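Local coordinates for protein hydrolase, haloacid dehalogenase-like family (PDB 3S6J) that is a calcium-bound hydrolase of the haloacid dehalogenase superfamily, probably acting as a sugar phosphatase, at residues G52-M55 / L56-L59; D69-A72 / E73-S76; L100-L103 / D104-L108; T120-I123 / N124-L128; D211-D214 / L215-L219. All coordinates share one frame; numbering follows the deposited sequence.

Contact 1 of 5, residues G52-M55 / L56-L59; sequences GGLM and LKSL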
loop_
_atom_site.group_PDB
_atom_site.type_symbol
_atom_site.label_atom_id
_atom_site.label_comp_id
_atom_site.label_asym_id
_atom_site.label_seq_id
_atom_site.Cartn_x
_atom_site.Cartn_y
_atom_site.Cartn_z
ATOM N N GLY E 52 16.102 8.214 -1.255
ATOM C CA GLY E 52 15.488 9.042 -2.276
ATOM C C GLY E 52 16.181 9.045 -3.637
ATOM O O GLY E 52 15.513 9.045 -4.678
ATOM N N GLY E 53 17.514 9.069 -3.634
ATOM C CA GLY E 53 18.278 9.155 -4.868
ATOM C C GLY E 53 18.040 7.971 -5.780
ATOM O O GLY E 53 17.789 8.133 -6.973
ATOM N N LEU E 54 18.117 6.772 -5.203
ATOM C CA LEU E 54 17.938 5.533 -5.941
ATOM C C LEU E 54 16.477 5.388 -6.331
ATOM O O LEU E 54 16.139 4.929 -7.418
ATOM C CB LEU E 54 18.366 4.346 -5.079
ATOM C CG LEU E 54 19.092 3.215 -5.809
ATOM C CD1 LEU E 54 18.263 2.695 -6.986
ATOM C CD2 LEU E 54 20.477 3.693 -6.291
HETATM N N MSE E 55 15.597 5.782 -5.432
HETATM C CA MSE E 55 14.194 5.700 -5.740
HETATM C C MSE E 55 13.901 6.551 -6.984
HETATM O O MSE E 55 13.246 6.095 -7.926
HETATM C CB MSE E 55 13.386 6.175 -4.546
HETATM C CG MSE E 55 11.919 5.957 -4.695
HETATM SE SE MSE E 55 10.986 7.036 -3.392
HETATM C CE MSE E 55 11.978 6.501 -1.797
ATOM N N LEU E 56 14.409 7.781 -6.985
ATOM C CA LEU E 56 14.179 8.695 -8.099
ATOM C C LEU E 56 14.710 8.132 -9.419
ATOM O O LEU E 56 13.992 8.106 -10.415
ATOM C CB LEU E 56 14.774 10.071 -7.803
ATOM C CG LEU E 56 13.817 11.209 -7.425
ATOM C CD1 LEU E 56 12.495 10.716 -6.893
ATOM C CD2 LEU E 56 14.482 12.117 -6.406
ATOM N N LYS E 57 15.959 7.678 -9.423
ATOM C CA LYS E 57 16.498 6.965 -10.576
ATOM C C LYS E 57 15.604 5.793 -10.981
ATOM O O LYS E 57 15.350 5.561 -12.162
ATOM C CB LYS E 57 17.890 6.421 -10.281
ATOM C CG LYS E 57 18.971 7.481 -10.223
ATOM C CD LYS E 57 20.309 6.917 -10.696
ATOM C CE LYS E 57 20.473 5.453 -10.292
ATOM N NZ LYS E 57 21.489 4.757 -11.157
ATOM N N SER E 58 15.142 5.042 -9.994
ATOM C CA SER E 58 14.368 3.845 -10.278
ATOM C C SER E 58 13.050 4.157 -10.991
ATOM O O SER E 58 12.773 3.608 -12.059
ATOM C CB SER E 58 14.118 3.056 -8.997
ATOM O OG SER E 58 13.610 1.781 -9.326
ATOM N N LEU E 59 12.248 5.042 -10.396
ATOM C CA LEU E 59 10.979 5.494 -10.982
ATOM C C LEU E 59 11.246 6.104 -12.348
ATOM O O LEU E 59 10.490 5.904 -13.297
ATOM C CB LEU E 59 10.311 6.536 -10.076
ATOM C CG LEU E 59 9.955 6.035 -8.677
ATOM C CD1 LEU E 59 9.594 7.182 -7.709
ATOM C CD2 LEU E 59 8.825 5.006 -8.772
#

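Contact 2 of 5, residues D69-A72 / E73-S76; sequences DEQA and ERLS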
loop_
_atom_site.group_PDB
_atom_site.type_symbol
_atom_site.label_atom_id
_atom_site.label_comp_id
_atom_site.label_asym_id
_atom_site.label_seq_id
_atom_site.Cartn_x
_atom_site.Cartn_y
_atom_site.Cartn_z
ATOM N N ASP E 69 20.097 16.015 -11.476
ATOM C CA ASP E 69 20.529 16.248 -10.102
ATOM C C ASP E 69 19.727 17.361 -9.454
ATOM O O ASP E 69 19.223 17.210 -8.341
ATOM C CB ASP E 69 22.001 16.654 -10.088
ATOM C CG ASP E 69 22.935 15.469 -10.102
ATOM O OD1 ASP E 69 22.442 14.317 -10.091
ATOM O OD2 ASP E 69 24.167 15.698 -10.115
ATOM N N GLU E 70 19.639 18.484 -10.162
ATOM C CA GLU E 70 18.950 19.683 -9.688
ATOM C C GLU E 70 17.469 19.463 -9.335
ATOM O O GLU E 70 17.007 19.927 -8.295
ATOM C CB GLU E 70 19.106 20.820 -10.718
ATOM C CG GLU E 70 18.528 22.161 -10.280
ATOM C CD GLU E 70 18.871 23.302 -11.246
ATOM O OE1 GLU E 70 18.834 23.084 -12.488
ATOM O OE2 GLU E 70 19.176 24.422 -10.761
ATOM N N GLN E 71 16.727 18.761 -10.189
ATOM C CA GLN E 71 15.323 18.469 -9.884
ATOM C C GLN E 71 15.196 17.418 -8.776
ATOM O O GLN E 71 14.257 17.450 -7.982
ATOM C CB GLN E 71 14.556 18.012 -11.130
ATOM C CG GLN E 71 13.025 17.945 -10.960
ATOM C CD GLN E 71 12.329 17.449 -12.221
ATOM O OE1 GLN E 71 12.829 16.553 -12.898
ATOM N NE2 GLN E 71 11.177 18.038 -12.548
ATOM N N ALA E 72 16.136 16.480 -8.747
ATOM C CA ALA E 72 16.189 15.467 -7.704
ATOM C C ALA E 72 16.294 16.153 -6.353
ATOM O O ALA E 72 15.597 15.805 -5.402
ATOM C CB ALA E 72 17.383 14.550 -7.928
ATOM N N GLU E 73 17.165 17.150 -6.298
ATOM C CA GLU E 73 17.385 17.964 -5.116
ATOM C C GLU E 73 16.107 18.684 -4.705
ATOM O O GLU E 73 15.723 18.665 -3.530
ATOM C CB GLU E 73 18.498 18.980 -5.411
ATOM C CG GLU E 73 19.661 18.964 -4.430
ATOM C CD GLU E 73 19.598 20.100 -3.414
ATOM O OE1 GLU E 73 20.679 20.642 -3.058
ATOM O OE2 GLU E 73 18.468 20.452 -2.978
ATOM N N ARG E 74 15.450 19.333 -5.664
ATOM C CA ARG E 74 14.188 20.016 -5.376
ATOM C C ARG E 74 13.097 19.032 -4.936
ATOM O O ARG E 74 12.340 19.321 -4.008
ATOM C CB ARG E 74 13.704 20.873 -6.562
ATOM C CG ARG E 74 14.529 22.139 -6.791
ATOM C CD ARG E 74 13.813 23.169 -7.669
ATOM N NE ARG E 74 12.981 22.533 -8.684
ATOM C CZ ARG E 74 13.409 22.155 -9.884
ATOM N NH1 ARG E 74 14.667 22.356 -10.246
ATOM N NH2 ARG E 74 12.568 21.576 -10.724
ATOM N N LEU E 75 13.008 17.882 -5.602
ATOM C CA LEU E 75 12.014 16.871 -5.222
ATOM C C LEU E 75 12.243 16.451 -3.778
ATOM O O LEU E 75 11.303 16.366 -2.978
ATOM C CB LEU E 75 12.100 15.646 -6.128
ATOM C CG LEU E 75 11.378 15.773 -7.461
ATOM C CD1 LEU E 75 11.923 14.723 -8.423
ATOM C CD2 LEU E 75 9.861 15.643 -7.278
ATOM N N SER E 76 13.506 16.196 -3.455
ATOM C CA SER E 76 13.913 15.888 -2.092
ATOM C C SER E 76 13.430 16.963 -1.107
ATOM O O SER E 76 12.757 16.649 -0.128
ATOM C CB SER E 76 15.431 15.737 -2.025
ATOM O OG SER E 76 15.832 15.276 -0.750
#

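Contact 3 of 5, residues L100-L103 / D104-L108; sequences LETL and DKENL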
loop_
_atom_site.group_PDB
_atom_site.type_symbol
_atom_site.label_atom_id
_atom_site.label_comp_id
_atom_site.label_asym_id
_atom_site.label_seq_id
_atom_site.Cartn_x
_atom_site.Cartn_y
_atom_site.Cartn_z
ATOM N N LEU E 100 11.295 -3.131 21.848
ATOM C CA LEU E 100 12.577 -2.481 22.128
ATOM C C LEU E 100 12.910 -2.579 23.612
ATOM O O LEU E 100 14.043 -2.890 23.978
ATOM C CB LEU E 100 12.572 -1.030 21.662
ATOM C CG LEU E 100 12.579 -0.837 20.141
ATOM C CD1 LEU E 100 12.361 0.626 19.788
ATOM C CD2 LEU E 100 13.884 -1.377 19.518
ATOM N N GLU E 101 11.906 -2.335 24.454
ATOM C CA GLU E 101 12.031 -2.505 25.895
ATOM C C GLU E 101 12.412 -3.939 26.267
ATOM O O GLU E 101 13.253 -4.155 27.150
ATOM C CB GLU E 101 10.727 -2.106 26.591
ATOM C CG GLU E 101 10.416 -0.622 26.473
ATOM C CD GLU E 101 9.177 -0.195 27.249
ATOM O OE1 GLU E 101 8.226 -1.001 27.379
ATOM O OE2 GLU E 101 9.154 0.965 27.718
ATOM N N THR E 102 11.812 -4.917 25.591
ATOM C CA THR E 102 12.145 -6.316 25.850
ATOM C C THR E 102 13.621 -6.590 25.584
ATOM O O THR E 102 14.283 -7.254 26.380
ATOM C CB THR E 102 11.289 -7.282 25.033
ATOM O OG1 THR E 102 9.903 -7.055 25.318
ATOM C CG2 THR E 102 11.633 -8.728 25.389
ATOM N N LEU E 103 14.137 -6.060 24.478
ATOM C CA LEU E 103 15.527 -6.279 24.102
ATOM C C LEU E 103 16.509 -5.675 25.104
ATOM O O LEU E 103 17.514 -6.289 25.439
ATOM C CB LEU E 103 15.808 -5.712 22.702
ATOM C CG LEU E 103 15.006 -6.321 21.551
ATOM C CD1 LEU E 103 15.353 -5.626 20.233
ATOM C CD2 LEU E 103 15.252 -7.820 21.451
ATOM N N ASP E 104 16.237 -4.462 25.562
ATOM C CA ASP E 104 17.127 -3.822 26.530
ATOM C C ASP E 104 17.171 -4.632 27.813
ATOM O O ASP E 104 18.240 -4.922 28.339
ATOM C CB ASP E 104 16.655 -2.408 26.856
ATOM C CG ASP E 104 16.694 -1.505 25.666
ATOM O OD1 ASP E 104 17.156 -1.975 24.604
ATOM O OD2 ASP E 104 16.262 -0.334 25.792
ATOM N N LYS E 105 15.991 -4.980 28.311
ATOM C CA LYS E 105 15.865 -5.706 29.563
ATOM C C LYS E 105 16.585 -7.046 29.467
ATOM O O LYS E 105 16.917 -7.668 30.477
ATOM C CB LYS E 105 14.392 -5.921 29.889
ATOM C CG LYS E 105 14.146 -6.378 31.315
ATOM C CD LYS E 105 12.736 -6.918 31.502
ATOM C CE LYS E 105 12.559 -7.510 32.898
ATOM N NZ LYS E 105 13.425 -8.710 33.131
ATOM N N GLU E 106 16.842 -7.470 28.238
ATOM C CA GLU E 106 17.370 -8.791 27.963
ATOM C C GLU E 106 18.826 -8.708 27.510
ATOM O O GLU E 106 19.425 -9.717 27.141
ATOM C CB GLU E 106 16.519 -9.409 26.868
ATOM C CG GLU E 106 16.442 -10.904 26.850
ATOM C CD GLU E 106 15.099 -11.372 26.331
ATOM O OE1 GLU E 106 14.081 -10.804 26.778
ATOM O OE2 GLU E 106 15.052 -12.295 25.486
ATOM N N ASN E 107 19.386 -7.502 27.521
ATOM C CA ASN E 107 20.764 -7.282 27.076
ATOM C C ASN E 107 21.064 -7.559 25.598
ATOM O O ASN E 107 22.229 -7.584 25.187
ATOM C CB ASN E 107 21.732 -8.065 27.957
ATOM C CG ASN E 107 21.801 -7.508 29.354
ATOM O OD1 ASN E 107 22.194 -6.354 29.553
ATOM N ND2 ASN E 107 21.395 -8.314 30.339
ATOM N N LEU E 108 20.023 -7.755 24.794
ATOM C CA LEU E 108 20.214 -7.939 23.354
ATOM C C LEU E 108 20.466 -6.586 22.696
ATOM O O LEU E 108 19.739 -5.627 22.947
ATOM C CB LEU E 108 18.992 -8.623 22.732
ATOM C CG LEU E 108 18.624 -9.961 23.402
ATOM C CD1 LEU E 108 17.230 -10.431 22.995
ATOM C CD2 LEU E 108 19.669 -11.028 23.107
#

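Contact 4 of 5, residues T120-I123 / N124-L128; sequences TATI and NLKAL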
loop_
_atom_site.group_PDB
_atom_site.type_symbol
_atom_site.label_atom_id
_atom_site.label_comp_id
_atom_site.label_asym_id
_atom_site.label_seq_id
_atom_site.Cartn_x
_atom_site.Cartn_y
_atom_site.Cartn_z
ATOM N N THR E 120 13.724 13.041 8.479
ATOM C CA THR E 120 12.662 12.058 8.608
ATOM C C THR E 120 12.896 11.205 9.845
ATOM O O THR E 120 11.987 10.987 10.633
ATOM C CB THR E 120 12.544 11.158 7.346
ATOM O OG1 THR E 120 13.853 10.835 6.864
ATOM C CG2 THR E 120 11.777 11.876 6.236
ATOM N N ALA E 121 14.121 10.731 10.022
ATOM C CA ALA E 121 14.416 9.841 11.139
ATOM C C ALA E 121 14.116 10.461 12.504
ATOM O O ALA E 121 13.697 9.765 13.427
ATOM C CB ALA E 121 15.857 9.352 11.070
ATOM N N THR E 122 14.333 11.767 12.643
ATOM C CA THR E 122 14.030 12.444 13.910
ATOM C C THR E 122 12.529 12.477 14.175
ATOM O O THR E 122 12.081 12.300 15.308
ATOM C CB THR E 122 14.585 13.884 13.950
ATOM O OG1 THR E 122 16.010 13.857 13.781
ATOM C CG2 THR E 122 14.254 14.521 15.284
ATOM N N ILE E 123 11.754 12.694 13.119
ATOM C CA ILE E 123 10.301 12.707 13.217
ATOM C C ILE E 123 9.733 11.358 13.687
ATOM O O ILE E 123 8.925 11.303 14.620
ATOM C CB ILE E 123 9.655 13.130 11.879
ATOM C CG1 ILE E 123 9.868 14.633 11.649
ATOM C CG2 ILE E 123 8.175 12.754 11.845
ATOM C CD1 ILE E 123 9.802 15.072 10.196
ATOM N N ASN E 124 10.147 10.265 13.055
ATOM C CA ASN E 124 9.565 8.977 13.411
ATOM C C ASN E 124 9.925 8.572 14.838
ATOM O O ASN E 124 9.119 7.982 15.543
ATOM C CB ASN E 124 9.986 7.897 12.422
ATOM C CG ASN E 124 9.646 8.256 10.993
ATOM O OD1 ASN E 124 10.470 8.113 10.083
ATOM N ND2 ASN E 124 8.429 8.718 10.782
ATOM N N LEU E 125 11.145 8.904 15.251
ATOM C CA LEU E 125 11.644 8.562 16.577
ATOM C C LEU E 125 10.809 9.183 17.696
ATOM O O LEU E 125 10.648 8.589 18.758
ATOM C CB LEU E 125 13.097 9.008 16.720
ATOM C CG LEU E 125 14.169 8.321 15.875
ATOM C CD1 LEU E 125 15.464 9.093 15.970
ATOM C CD2 LEU E 125 14.383 6.902 16.327
ATOM N N LYS E 126 10.294 10.386 17.462
ATOM C CA LYS E 126 9.378 11.022 18.408
ATOM C C LYS E 126 8.203 10.096 18.735
ATOM O O LYS E 126 7.807 9.966 19.894
ATOM C CB LYS E 126 8.843 12.344 17.846
ATOM C CG LYS E 126 9.899 13.251 17.222
ATOM C CD LYS E 126 10.636 14.066 18.273
ATOM C CE LYS E 126 11.482 15.168 17.638
ATOM N NZ LYS E 126 11.943 16.176 18.642
ATOM N N ALA E 127 7.641 9.455 17.713
ATOM C CA ALA E 127 6.490 8.589 17.918
ATOM C C ALA E 127 6.828 7.428 18.838
ATOM O O ALA E 127 5.949 6.828 19.428
ATOM C CB ALA E 127 5.965 8.073 16.588
ATOM N N LEU E 128 8.107 7.095 18.936
ATOM C CA LEU E 128 8.546 6.042 19.837
ATOM C C LEU E 128 9.120 6.674 21.084
ATOM O O LEU E 128 9.800 6.013 21.859
ATOM C CB LEU E 128 9.635 5.190 19.184
ATOM C CG LEU E 128 9.348 4.536 17.832
ATOM C CD1 LEU E 128 10.652 4.060 17.203
ATOM C CD2 LEU E 128 8.366 3.393 17.988
#

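Contact 5 of 5, residues D211-D214 / L215-L219; sequences DPLD and LLNHL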
loop_
_atom_site.group_PDB
_atom_site.type_symbol
_atom_site.label_atom_id
_atom_site.label_comp_id
_atom_site.label_asym_id
_atom_site.label_seq_id
_atom_site.Cartn_x
_atom_site.Cartn_y
_atom_site.Cartn_z
ATOM N N ASP E 211 3.537 -7.425 12.418
ATOM C CA ASP E 211 3.991 -6.184 13.003
ATOM C C ASP E 211 4.924 -6.526 14.184
ATOM O O ASP E 211 5.209 -7.694 14.420
ATOM C CB ASP E 211 2.784 -5.294 13.382
ATOM C CG ASP E 211 1.778 -6.010 14.303
ATOM O OD1 ASP E 211 2.195 -6.950 15.016
ATOM O OD2 ASP E 211 0.576 -5.647 14.313
ATOM N N PRO E 212 5.456 -5.506 14.884
ATOM C CA PRO E 212 6.432 -5.830 15.934
ATOM C C PRO E 212 5.853 -6.734 17.019
ATOM O O PRO E 212 6.580 -7.576 17.537
ATOM C CB PRO E 212 6.812 -4.460 16.504
ATOM C CG PRO E 212 6.537 -3.496 15.358
ATOM C CD PRO E 212 5.351 -4.056 14.633
ATOM N N LEU E 213 4.566 -6.584 17.328
ATOM C CA LEU E 213 3.938 -7.399 18.359
ATOM C C LEU E 213 3.921 -8.842 17.901
ATOM O O LEU E 213 4.220 -9.759 18.679
ATOM C CB LEU E 213 2.513 -6.926 18.670
ATOM C CG LEU E 213 1.711 -7.653 19.769
ATOM C CD1 LEU E 213 2.361 -7.510 21.140
ATOM C CD2 LEU E 213 0.268 -7.138 19.848
ATOM N N ASP E 214 3.571 -9.047 16.636
ATOM C CA ASP E 214 3.488 -10.402 16.116
ATOM C C ASP E 214 4.871 -11.022 16.160
ATOM O O ASP E 214 5.043 -12.174 16.556
ATOM C CB ASP E 214 2.929 -10.424 14.694
ATOM C CG ASP E 214 2.581 -11.827 14.240
ATOM O OD1 ASP E 214 2.435 -12.701 15.139
ATOM O OD2 ASP E 214 2.460 -12.053 13.004
ATOM N N LEU E 215 5.866 -10.231 15.770
ATOM C CA LEU E 215 7.248 -10.687 15.797
ATOM C C LEU E 215 7.682 -10.996 17.232
ATOM O O LEU E 215 8.316 -12.019 17.500
ATOM C CB LEU E 215 8.152 -9.623 15.177
ATOM C CG LEU E 215 9.658 -9.717 15.399
ATOM C CD1 LEU E 215 10.202 -11.053 14.977
ATOM C CD2 LEU E 215 10.321 -8.617 14.618
ATOM N N LEU E 216 7.338 -10.101 18.150
ATOM C CA LEU E 216 7.694 -10.264 19.557
ATOM C C LEU E 216 7.179 -11.597 20.096
ATOM O O LEU E 216 7.891 -12.302 20.809
ATOM C CB LEU E 216 7.143 -9.095 20.386
ATOM C CG LEU E 216 7.133 -9.157 21.922
ATOM C CD1 LEU E 216 8.492 -9.507 22.523
ATOM C CD2 LEU E 216 6.635 -7.819 22.471
ATOM N N ASN E 217 5.944 -11.929 19.725
ATOM C CA ASN E 217 5.279 -13.152 20.158
ATOM C C ASN E 217 5.892 -14.405 19.571
ATOM O O ASN E 217 5.613 -15.493 20.034
ATOM C CB ASN E 217 3.791 -13.103 19.792
ATOM C CG ASN E 217 2.986 -12.228 20.741
ATOM O OD1 ASN E 217 3.379 -12.029 21.887
ATOM N ND2 ASN E 217 1.857 -11.699 20.267
ATOM N N HIS E 218 6.716 -14.249 18.541
ATOM C CA HIS E 218 7.373 -15.382 17.903
ATOM C C HIS E 218 8.883 -15.253 17.940
ATOM O O HIS E 218 9.590 -15.917 17.176
ATOM C CB HIS E 218 6.925 -15.497 16.454
ATOM C CG HIS E 218 5.470 -15.785 16.313
ATOM N ND1 HIS E 218 4.983 -17.057 16.106
ATOM C CD2 HIS E 218 4.394 -14.975 16.407
ATOM C CE1 HIS E 218 3.664 -17.012 16.058
ATOM N NE2 HIS E 218 3.283 -15.759 16.226
ATOM N N LEU E 219 9.376 -14.399 18.831
ATOM C CA LEU E 219 10.801 -14.103 18.895
ATOM C C LEU E 219 11.693 -15.358 18.932
ATOM O O LEU E 219 12.818 -15.359 18.406
ATOM C CB LEU E 219 11.081 -13.199 20.092
ATOM C CG LEU E 219 12.340 -12.343 20.027
ATOM C CD1 LEU E 219 12.310 -11.470 18.784
ATOM C CD2 LEU E 219 12.471 -11.503 21.310
HETATM O O HOH W 1 0.846 -12.556 17.244
#

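Contact 1 of 5, residues G52-M55 / L56-L59
Met55 and Leu59, one turn apart on helix 52-63, run side by side and point the same way in a helix that packs against helices 21-34 and 69-85. These helices lie between strands 8-11 and 110-113 of the parallel sheet, consistent with the helical cap of HAD enzymes. Met55 is a selenomethionine.

The polar part of the contact is the regular i to i+4 bonding of the first turns of the helix. Leu56 N donates to Gly52 O at 2.9 Å, and Lys57 N reaches Gly53 O in an almost straight bond, with 179° at the hydrogen. Ser58 N closes on Leu54 O at 2.8 Å, and Leu59 N on Met55 O. The first three donors are tilted from the planes of their carbonyls, whereas the Leu59 amide meets the Met55 carbonyl nearly head-on.

The side-chain part divides between two faces. On the exposed face, the CD2 branch of Leu54 lies 4.4 Å from CE of Lys57, a loose approach at the margin of the contact. On the buried face, CB of Leu56 lies beside the Gly52 carbonyl oxygen, and its side chain packs on Trp28 of helix 21-34. Met55 also touches Trp28, and Lys47 lies against both Met55 and Leu59. The Met55 side chain is about 8 Å from that of the calcium ligand Asp14.

With CG anti to the backbone N (chi1 -172°), the selenomethionine chain runs out extended before bending at chi3, and its CG rests 4.0 Å from the CD1 branch of Leu59.

Contact 2 of 5, residues D69-A72 / E73-S76
Arg74 folds back over the preceding turn of helix 69-85 and meets Glu70 and Gln71 with the end of its side chain. Its CG stands opposite the carbonyl carbon (chi1 -72°), and the chain runs back toward the start of the helix, bending at chi3 on the way to the guanidinium. One face of this group then lies over CA of Gln71, which sits 3.8 Å above the plane and toward the rim. CG of Glu70 approaches from the edge, 3.9 Å from Arg74 NH1, while CG of Gln71 is 3.7 Å from Arg74 NH2.

Glu70 and Gln71 both run out extended, each with CG anti to its own backbone N. Neither flat end is stacked on the arginine: the Glu70 carboxylate is turned 61° from the guanidinium plane and the Gln71 amide 47°. Glu70 OE1 remains 4.8 Å from Arg74 NH1, too far for a salt bridge. The charged partner is Glu35, whose OE1 forms a salt bridge with Arg74 NH2 and accepts a hydrogen bond from Gln71 NE2.

Beneath them the helical bonds are regular, with Leu75 N reaching Gln71 O at 2.7 Å. CG of Leu75 lies 3.4 Å from Gln71 O. The contact lies on the surface, away from the metal site, but Leu75 is buried against Ala31 and Leu32 of helix 21-34, and helix 69-85 packs with that helix and helix 52-63 in what is probably the helical cap.

Contact 3 of 5, residues L100-L103 / D104-L108
Leu100 O accepts the amide of Asp104 at 3.1 Å, in one of the last regular i to i+4 bonds of helix 96-105. The Asp104 carboxylate folds back beside this carbonyl, but its OD1 is bonded to Trp110 NE1 of the following strand. The Leu100 side chain itself faces the sheet, against Phe11 and Trp110. Next along the helix, Glu101 O receives Lys105 N, again at 3.1 Å.

Thr102 presents its methyl to the second segment. CG2 lies anti to the backbone N (chi1 -58° for OG1) and runs alongside the Glu106 side chain, 3.5 Å from its OE1. The hydroxyl is used behind the contact, bonding to the carbonyl of Glu98 one turn earlier.

Leu103 takes the greatest part. Its carbonyl oxygen accepts Leu108 N at 3.0 Å, in a bond bent to 134° at the hydrogen. Its side chain crosses that of Leu108 at about a right angle, CD2 meeting Leu108 CD1 at 3.6 Å, and both leucines press on Phe9 of strand 8-11.

The chain leaves the helix at Asn107, which has positive phi (64°) and whose amide bonds back to Asp104 O. The positive phi and the two bonds back into the last turn make a Schellman motif, accompanied by the apolar contact of Leu103 with Leu108; it ends the helix ahead of strand 110-113 of the parallel HAD sheet.

Contact 4 of 5, residues T120-I123 / N124-L128
Thr122 CG2 is set anti to the backbone N, with OG1 at chi1 -59°, and Lys126 turns sharply at chi2 (-82°), bringing its aliphatic chain alongside the threonine. The two side chains point the same way, and CE of Lys126 lies 3.7 Å from CG2 of Thr122. The threonine hydroxyl bonds back to the Ile118 carbonyl, leaving the methyl to meet the lysine.

On another side of the helix Asn124 turns its amide back past Thr120 and Ile123. Its ND2 comes 4.2 Å from CG2 of Ile123, but the polar partner of that nitrogen is the hydroxyl of Tyr83.

The backbone bonds slacken along this stretch. Asn124 N meets Thr120 O at 3.1 Å, close to the line of the carbonyl, whereas Lys126 N makes only weak bonds, at 3.4 Å to Thr122 O and 3.3 Å to Ile123 O. Such sharing fits a helix nearing its end.

Helix 118-127 is the crossover of the beta-alpha-beta unit formed with strands 110-113 and 137-138. It also borders the metal site, for the Asn124 side chain is about 4 Å from that of Asp14, a calcium ligand in what looks like the HAD-type DxD motif.

Contact 5 of 5, residues D211-D214 / L215-L219
This is a local contact along the short helix 212-217, which starts with an N-cap just after strand 207-209, at the edge of the parallel HAD sheet. The capping residue is Asp211: its OD1 takes the amide of Asp214 at 3.0 Å, met nearly end-on. The Asp211 carbonyl starts the i to i+4 series, its O accepting Leu215 N at 2.9 Å. The other carboxylate oxygen of Asp211, OD2, forms a salt bridge with Arg43 of the second subunit, tying this helix start to the neighbouring chain.

Two further bonds carry the helix onward, Leu216 N to Pro212 O at 2.7 Å and Asn217 N to Leu213 O. Pro212 and Leu215 face Leu190 of strand 186-190, while Leu216 reaches Leu99 and Thr102 of helix 96-105. On the outer side, CG of Leu213 stands 4.1 Å from ND2 of Asn217, their side chains crossing at a slant.

Asp214 has its CG anti to the backbone N (chi1 -169°), directing the carboxylate along the helix flank toward His218. The carboxylate and imidazole planes are almost perpendicular, 86° apart, and the histidine ring also meets Tyr209. Asp214 OD2 accepts the backbone amide of Glu210. OD1 of Asp214 lies 3.4 Å from His218 NE2 and receives a hydrogen from a water at 2.6 Å; that same water takes a weak bond, 3.3 Å long, from Asn217 ND2.

In the fold
From the N terminus the five contacts follow in series; each lies within one helix or its ends, closes no long loop, and none nests in or crosses another. Contacts 1 and 2 fall on successive helices, 52-63 and 69-85, which touch through Leu56 against Ala72 and Leu75. Contact 3, across the chain's centre from this pair, ends the helix leading into strand 110-113. Contact 4 lies on the helix after that strand, its nearest atoms about 5 Å from those of contact 3. Contact 5, beyond the outermost strand 207-209, returns to contact 3: Leu216 CD1 packs 4.0 Å from Thr102 OG1, joining the C-terminal part to helix 96-105.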